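Putative polyphosphate kinase 2 family protein (PDB 3RHF) probably transfers phosphate between polyphosphate and nucleotides, and has a P-loop-type alpha/beta/alpha fold. Local coordinates at residues S118-P130 with R162-L174. Sequence-based numbering, arbitrary orientation.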
loop_
_atom_site.group_PDB
_atom_site.type_symbol
_atom_site.label_atom_id
_atom_site.label_comp_id
_atom_site.label_asym_id
_atom_site.label_seq_id
_atom_site.Cartn_x
_atom_site.Cartn_y
_atom_site.Cartn_z
ATOM N N SER A 118 -14.300 -18.211 17.827
ATOM C CA SER A 118 -15.379 -19.169 17.872
ATOM C C SER A 118 -15.533 -19.908 16.509
ATOM O O SER A 118 -16.415 -20.738 16.346
ATOM C CB SER A 118 -16.657 -18.473 18.384
ATOM O OG SER A 118 -17.339 -17.861 17.314
ATOM N N HIS A 119 -14.635 -19.618 15.560
ATOM C CA HIS A 119 -14.492 -20.430 14.353
ATOM C C HIS A 119 -13.223 -21.264 14.404
ATOM O O HIS A 119 -12.347 -21.020 15.214
ATOM C CB HIS A 119 -14.393 -19.579 13.110
ATOM C CG HIS A 119 -15.673 -18.939 12.714
ATOM N ND1 HIS A 119 -16.561 -19.534 11.845
ATOM C CD2 HIS A 119 -16.206 -17.738 13.045
ATOM C CE1 HIS A 119 -17.591 -18.724 11.664
ATOM N NE2 HIS A 119 -17.405 -17.633 12.389
ATOM N N ASP A 120 -13.138 -22.230 13.491
ATOM C CA ASP A 120 -11.908 -22.931 13.214
ATOM C C ASP A 120 -10.841 -21.902 12.842
ATOM O O ASP A 120 -11.157 -20.847 12.335
ATOM C CB ASP A 120 -12.100 -23.880 12.058
ATOM C CG ASP A 120 -10.832 -24.558 11.697
ATOM O OD1 ASP A 120 -10.413 -25.395 12.527
ATOM O OD2 ASP A 120 -10.238 -24.249 10.634
ATOM N N PHE A 121 -9.578 -22.224 13.113
ATOM C CA PHE A 121 -8.510 -21.231 13.072
ATOM C C PHE A 121 -8.240 -20.725 11.672
ATOM O O PHE A 121 -7.839 -19.594 11.537
ATOM C CB PHE A 121 -7.246 -21.758 13.720
ATOM C CG PHE A 121 -6.465 -22.697 12.868
ATOM C CD1 PHE A 121 -5.313 -22.285 12.244
ATOM C CD2 PHE A 121 -6.867 -24.010 12.697
ATOM C CE1 PHE A 121 -4.585 -23.178 11.446
ATOM C CE2 PHE A 121 -6.155 -24.886 11.923
ATOM C CZ PHE A 121 -5.007 -24.481 11.294
ATOM N N LEU A 122 -8.515 -21.532 10.647
ATOM C CA LEU A 122 -8.436 -21.089 9.244
ATOM C C LEU A 122 -9.562 -20.198 8.714
ATOM O O LEU A 122 -9.442 -19.648 7.622
ATOM C CB LEU A 122 -8.302 -22.284 8.319
ATOM C CG LEU A 122 -7.044 -23.095 8.586
ATOM C CD1 LEU A 122 -7.121 -24.324 7.684
ATOM C CD2 LEU A 122 -5.758 -22.259 8.350
ATOM N N TRP A 123 -10.642 -20.030 9.442
ATOM C CA TRP A 123 -11.756 -19.298 8.876
ATOM C C TRP A 123 -11.292 -17.878 8.564
ATOM O O TRP A 123 -11.475 -17.393 7.458
ATOM C CB TRP A 123 -12.933 -19.309 9.832
ATOM C CG TRP A 123 -14.130 -18.484 9.451
ATOM C CD1 TRP A 123 -15.116 -18.837 8.573
ATOM C CD2 TRP A 123 -14.511 -17.212 9.987
ATOM N NE1 TRP A 123 -16.059 -17.821 8.489
ATOM C CE2 TRP A 123 -15.707 -16.826 9.353
ATOM C CE3 TRP A 123 -13.940 -16.351 10.919
ATOM C CZ2 TRP A 123 -16.363 -15.655 9.655
ATOM C CZ3 TRP A 123 -14.586 -15.165 11.213
ATOM C CH2 TRP A 123 -15.782 -14.823 10.576
ATOM N N ARG A 124 -10.627 -17.215 9.514
ATOM C CA ARG A 124 -10.234 -15.821 9.291
ATOM C C ARG A 124 -9.169 -15.659 8.231
ATOM O O ARG A 124 -9.075 -14.612 7.614
ATOM C CB ARG A 124 -9.796 -15.168 10.586
ATOM C CG ARG A 124 -8.528 -15.748 11.191
ATOM C CD ARG A 124 -8.168 -14.955 12.398
ATOM N NE ARG A 124 -6.834 -15.202 12.910
ATOM C CZ ARG A 124 -6.134 -14.285 13.592
ATOM N NH1 ARG A 124 -6.619 -13.040 13.829
ATOM N NH2 ARG A 124 -4.919 -14.586 14.008
ATOM N N ILE A 125 -8.408 -16.714 7.996
ATOM C CA ILE A 125 -7.356 -16.675 7.037
ATOM C C ILE A 125 -7.884 -16.812 5.616
ATOM O O ILE A 125 -7.462 -16.047 4.716
ATOM C CB ILE A 125 -6.316 -17.776 7.265
ATOM C CG1 ILE A 125 -5.885 -17.890 8.741
ATOM C CG2 ILE A 125 -5.064 -17.453 6.404
ATOM C CD1 ILE A 125 -5.170 -16.625 9.292
ATOM N N GLU A 126 -8.779 -17.791 5.420
ATOM C CA GLU A 126 -9.457 -18.039 4.144
ATOM C C GLU A 126 -10.200 -16.815 3.650
ATOM O O GLU A 126 -10.236 -16.584 2.449
ATOM C CB GLU A 126 -10.493 -19.172 4.211
ATOM C CG GLU A 126 -9.929 -20.539 4.633
ATOM C CD GLU A 126 -10.318 -21.688 3.683
ATOM O OE1 GLU A 126 -10.298 -21.467 2.422
ATOM O OE2 GLU A 126 -10.618 -22.794 4.213
ATOM N N LYS A 127 -10.801 -16.052 4.557
ATOM C CA LYS A 127 -11.442 -14.848 4.123
ATOM C C LYS A 127 -10.504 -13.949 3.354
ATOM O O LYS A 127 -10.954 -13.238 2.502
ATOM C CB LYS A 127 -11.981 -14.036 5.280
ATOM C CG LYS A 127 -12.930 -14.791 6.122
ATOM C CD LYS A 127 -14.044 -13.888 6.701
ATOM C CE LYS A 127 -13.555 -12.689 7.523
ATOM N NZ LYS A 127 -14.721 -12.192 8.345
ATOM N N GLN A 128 -9.217 -13.951 3.692
ATOM C CA GLN A 128 -8.298 -12.927 3.191
ATOM C C GLN A 128 -7.411 -13.372 2.055
ATOM O O GLN A 128 -6.642 -12.601 1.628
ATOM C CB GLN A 128 -7.394 -12.409 4.322
ATOM C CG GLN A 128 -8.168 -12.007 5.563
ATOM C CD GLN A 128 -9.088 -10.815 5.324
ATOM O OE1 GLN A 128 -8.713 -9.849 4.651
ATOM N NE2 GLN A 128 -10.298 -10.871 5.893
ATOM N N VAL A 129 -7.536 -14.599 1.553
ATOM C CA VAL A 129 -6.705 -15.073 0.481
ATOM C C VAL A 129 -6.857 -14.216 -0.771
ATOM O O VAL A 129 -7.914 -13.689 -1.035
ATOM C CB VAL A 129 -6.998 -16.538 0.184
ATOM C CG1 VAL A 129 -6.777 -17.360 1.415
ATOM C CG2 VAL A 129 -8.463 -16.754 -0.337
ATOM N N PRO A 130 -5.779 -14.028 -1.536
ATOM C CA PRO A 130 -5.899 -13.043 -2.580
ATOM C C PRO A 130 -6.829 -13.523 -3.723
ATOM O O PRO A 130 -7.002 -14.731 -3.947
ATOM C CB PRO A 130 -4.483 -12.848 -3.044
ATOM C CG PRO A 130 -3.846 -14.182 -2.827
ATOM C CD PRO A 130 -4.503 -14.755 -1.604
ATOM N N ARG A 162 -3.410 -31.898 14.129
ATOM C CA ARG A 162 -4.481 -31.670 13.182
ATOM C C ARG A 162 -4.308 -30.317 12.479
ATOM O O ARG A 162 -4.650 -30.160 11.309
ATOM C CB ARG A 162 -5.895 -31.805 13.808
ATOM C CG ARG A 162 -6.560 -30.467 14.271
ATOM C CD ARG A 162 -8.117 -30.523 14.432
ATOM N NE ARG A 162 -8.791 -29.775 13.358
ATOM C CZ ARG A 162 -8.901 -28.445 13.287
ATOM N NH1 ARG A 162 -9.520 -27.914 12.239
ATOM N NH2 ARG A 162 -8.398 -27.644 14.234
ATOM N N ARG A 163 -3.768 -29.342 13.181
ATOM C CA ARG A 163 -3.570 -28.041 12.583
ATOM C C ARG A 163 -2.532 -28.055 11.490
ATOM O O ARG A 163 -2.708 -27.427 10.455
ATOM C CB ARG A 163 -3.191 -27.065 13.626
ATOM C CG ARG A 163 -4.366 -26.717 14.414
ATOM C CD ARG A 163 -3.982 -25.675 15.364
ATOM N NE ARG A 163 -5.078 -25.393 16.253
ATOM C CZ ARG A 163 -5.041 -24.460 17.187
ATOM N NH1 ARG A 163 -3.956 -23.725 17.342
ATOM N NH2 ARG A 163 -6.102 -24.260 17.956
ATOM N N TYR A 164 -1.474 -28.810 11.704
ATOM C CA TYR A 164 -0.467 -28.976 10.686
ATOM C C TYR A 164 -1.079 -29.572 9.424
ATOM O O TYR A 164 -0.773 -29.123 8.300
ATOM C CB TYR A 164 0.647 -29.904 11.169
ATOM C CG TYR A 164 1.485 -29.356 12.271
ATOM C CD1 TYR A 164 1.925 -28.028 12.265
ATOM C CD2 TYR A 164 1.884 -30.165 13.307
ATOM C CE1 TYR A 164 2.734 -27.543 13.309
ATOM C CE2 TYR A 164 2.673 -29.705 14.340
ATOM C CZ TYR A 164 3.094 -28.417 14.349
ATOM O OH TYR A 164 3.875 -27.997 15.374
ATOM N N ALA A 165 -1.902 -30.600 9.603
ATOM C CA ALA A 165 -2.513 -31.264 8.467
ATOM C C ALA A 165 -3.523 -30.323 7.810
ATOM O O ALA A 165 -3.628 -30.317 6.595
ATOM C CB ALA A 165 -3.156 -32.620 8.852
ATOM N N ALA A 166 -4.226 -29.507 8.588
ATOM C CA ALA A 166 -5.205 -28.582 7.988
ATOM C C ALA A 166 -4.535 -27.494 7.112
ATOM O O ALA A 166 -4.994 -27.171 5.991
ATOM C CB ALA A 166 -6.062 -27.960 9.054
ATOM N N ILE A 167 -3.436 -26.949 7.636
ATOM C CA ILE A 167 -2.628 -25.970 6.951
ATOM C C ILE A 167 -2.204 -26.543 5.593
ATOM O O ILE A 167 -2.447 -25.952 4.560
ATOM C CB ILE A 167 -1.418 -25.548 7.849
ATOM C CG1 ILE A 167 -1.887 -24.626 8.981
ATOM C CG2 ILE A 167 -0.393 -24.849 7.085
ATOM C CD1 ILE A 167 -0.897 -24.467 10.137
ATOM N N ASN A 168 -1.623 -27.725 5.581
ATOM C CA ASN A 168 -1.193 -28.329 4.347
ATOM C C ASN A 168 -2.320 -28.542 3.342
ATOM O O ASN A 168 -2.115 -28.351 2.135
ATOM C CB ASN A 168 -0.489 -29.638 4.640
ATOM C CG ASN A 168 0.909 -29.432 5.232
ATOM O OD1 ASN A 168 1.556 -28.377 5.047
ATOM N ND2 ASN A 168 1.390 -30.437 5.925
ATOM N N ASP A 169 -3.501 -28.906 3.837
ATOM C CA ASP A 169 -4.684 -29.117 3.004
ATOM C C ASP A 169 -5.166 -27.809 2.437
ATOM O O ASP A 169 -5.443 -27.723 1.242
ATOM C CB ASP A 169 -5.822 -29.746 3.790
ATOM C CG ASP A 169 -7.117 -29.878 2.947
ATOM O OD1 ASP A 169 -7.200 -30.795 2.073
ATOM O OD2 ASP A 169 -8.075 -29.070 3.142
ATOM N N PHE A 170 -5.220 -26.799 3.296
ATOM C CA PHE A 170 -5.451 -25.414 2.908
ATOM C C PHE A 170 -4.492 -24.898 1.870
ATOM O O PHE A 170 -4.902 -24.434 0.775
ATOM C CB PHE A 170 -5.309 -24.579 4.122
ATOM C CG PHE A 170 -5.444 -23.147 3.907
ATOM C CD1 PHE A 170 -6.603 -22.614 3.372
ATOM C CD2 PHE A 170 -4.469 -22.301 4.330
ATOM C CE1 PHE A 170 -6.754 -21.243 3.224
ATOM C CE2 PHE A 170 -4.629 -20.926 4.207
ATOM C CZ PHE A 170 -5.768 -20.405 3.641
ATOM N N GLU A 171 -3.207 -24.968 2.147
ATOM C CA GLU A 171 -2.256 -24.487 1.127
ATOM C C GLU A 171 -2.414 -25.271 -0.194
ATOM O O GLU A 171 -2.252 -24.750 -1.277
ATOM C CB GLU A 171 -0.842 -24.561 1.678
ATOM C CG GLU A 171 -0.680 -23.513 2.760
ATOM C CD GLU A 171 0.655 -23.571 3.518
ATOM O OE1 GLU A 171 1.526 -24.427 3.162
ATOM O OE2 GLU A 171 0.800 -22.721 4.460
ATOM N N SER A 172 -2.738 -26.546 -0.084
ATOM C CA SER A 172 -2.944 -27.362 -1.253
ATOM C C SER A 172 -4.206 -26.909 -2.036
ATOM O O SER A 172 -4.228 -26.915 -3.261
ATOM C CB SER A 172 -3.014 -28.836 -0.835
ATOM O OG SER A 172 -3.508 -29.603 -1.902
ATOM N N ARG A 173 -5.240 -26.474 -1.335
ATOM C CA ARG A 173 -6.433 -26.001 -2.021
ATOM C C ARG A 173 -6.097 -24.710 -2.751
ATOM O O ARG A 173 -6.483 -24.521 -3.918
ATOM C CB ARG A 173 -7.598 -25.832 -1.047
ATOM C CG ARG A 173 -8.456 -27.110 -0.878
ATOM C CD ARG A 173 -8.925 -27.426 0.590
ATOM N NE ARG A 173 -9.407 -26.213 1.233
ATOM C CZ ARG A 173 -9.247 -25.887 2.502
ATOM N NH1 ARG A 173 -8.645 -26.694 3.342
ATOM N NH2 ARG A 173 -9.724 -24.721 2.935
ATOM N N LEU A 174 -5.369 -23.824 -2.075
ATOM C CA LEU A 174 -5.050 -22.525 -2.673
ATOM C C LEU A 174 -4.203 -22.658 -3.929
ATOM O O LEU A 174 -4.423 -21.965 -4.915
ATOM C CB LEU A 174 -4.319 -21.610 -1.706
ATOM C CG LEU A 174 -5.093 -21.039 -0.534
ATOM C CD1 LEU A 174 -4.120 -20.058 0.139
ATOM C CD2 LEU A 174 -6.435 -20.368 -0.880
HETATM O O HOH W 1 -9.106 -24.406 15.226
#
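Arg162 bends at chi3 (-108°) and sends NH1 to Asp120 OD1, 2.7 Å away, a salt bridge in which NH1 meets OD1 on its syn side, 35° out of the carboxylate plane. Asp120 OD2 meanwhile takes the N-H of Leu122, capping the turn before helix 123-126; an alanine here would probably leave Arg162 NH1 without this carboxylate and the Leu122 N-H without its cap. Arg163 runs extended over one face of the Phe121 ring, its CD 4.3 Å from the ring centroid in a CH-pi contact, while its guanidinium turns to Asp145 O and Glu159. Ala166 CB meets Leu122 CD1, and Ile167 CG1 lies in plane at the Phe121 edge, 3.9 Å from Phe121 CZ. Phe170, with CG anti to the backbone N (chi1 177°), has Leu122 CD2 over one ring face; Ile125 CG2, Glu126 CG and Val129 CG1 approach obliquely. Arg173 links two acids, its NH2 in a salt bridge to Glu126 OE2, its NH1 to Asp169 OD2 at a doubtfully short distance. Leu174 CD2 packs on Val129 CG1 at 3.8 Å. In the alpha/beta/alpha sandwich, helix 157-176 thus lies against short helix 123-126 and its flanking loops, with Ile125 reaching Phe138 of strand 135-139 in the parallel sheet and Tyr164 packing on helix 221-235.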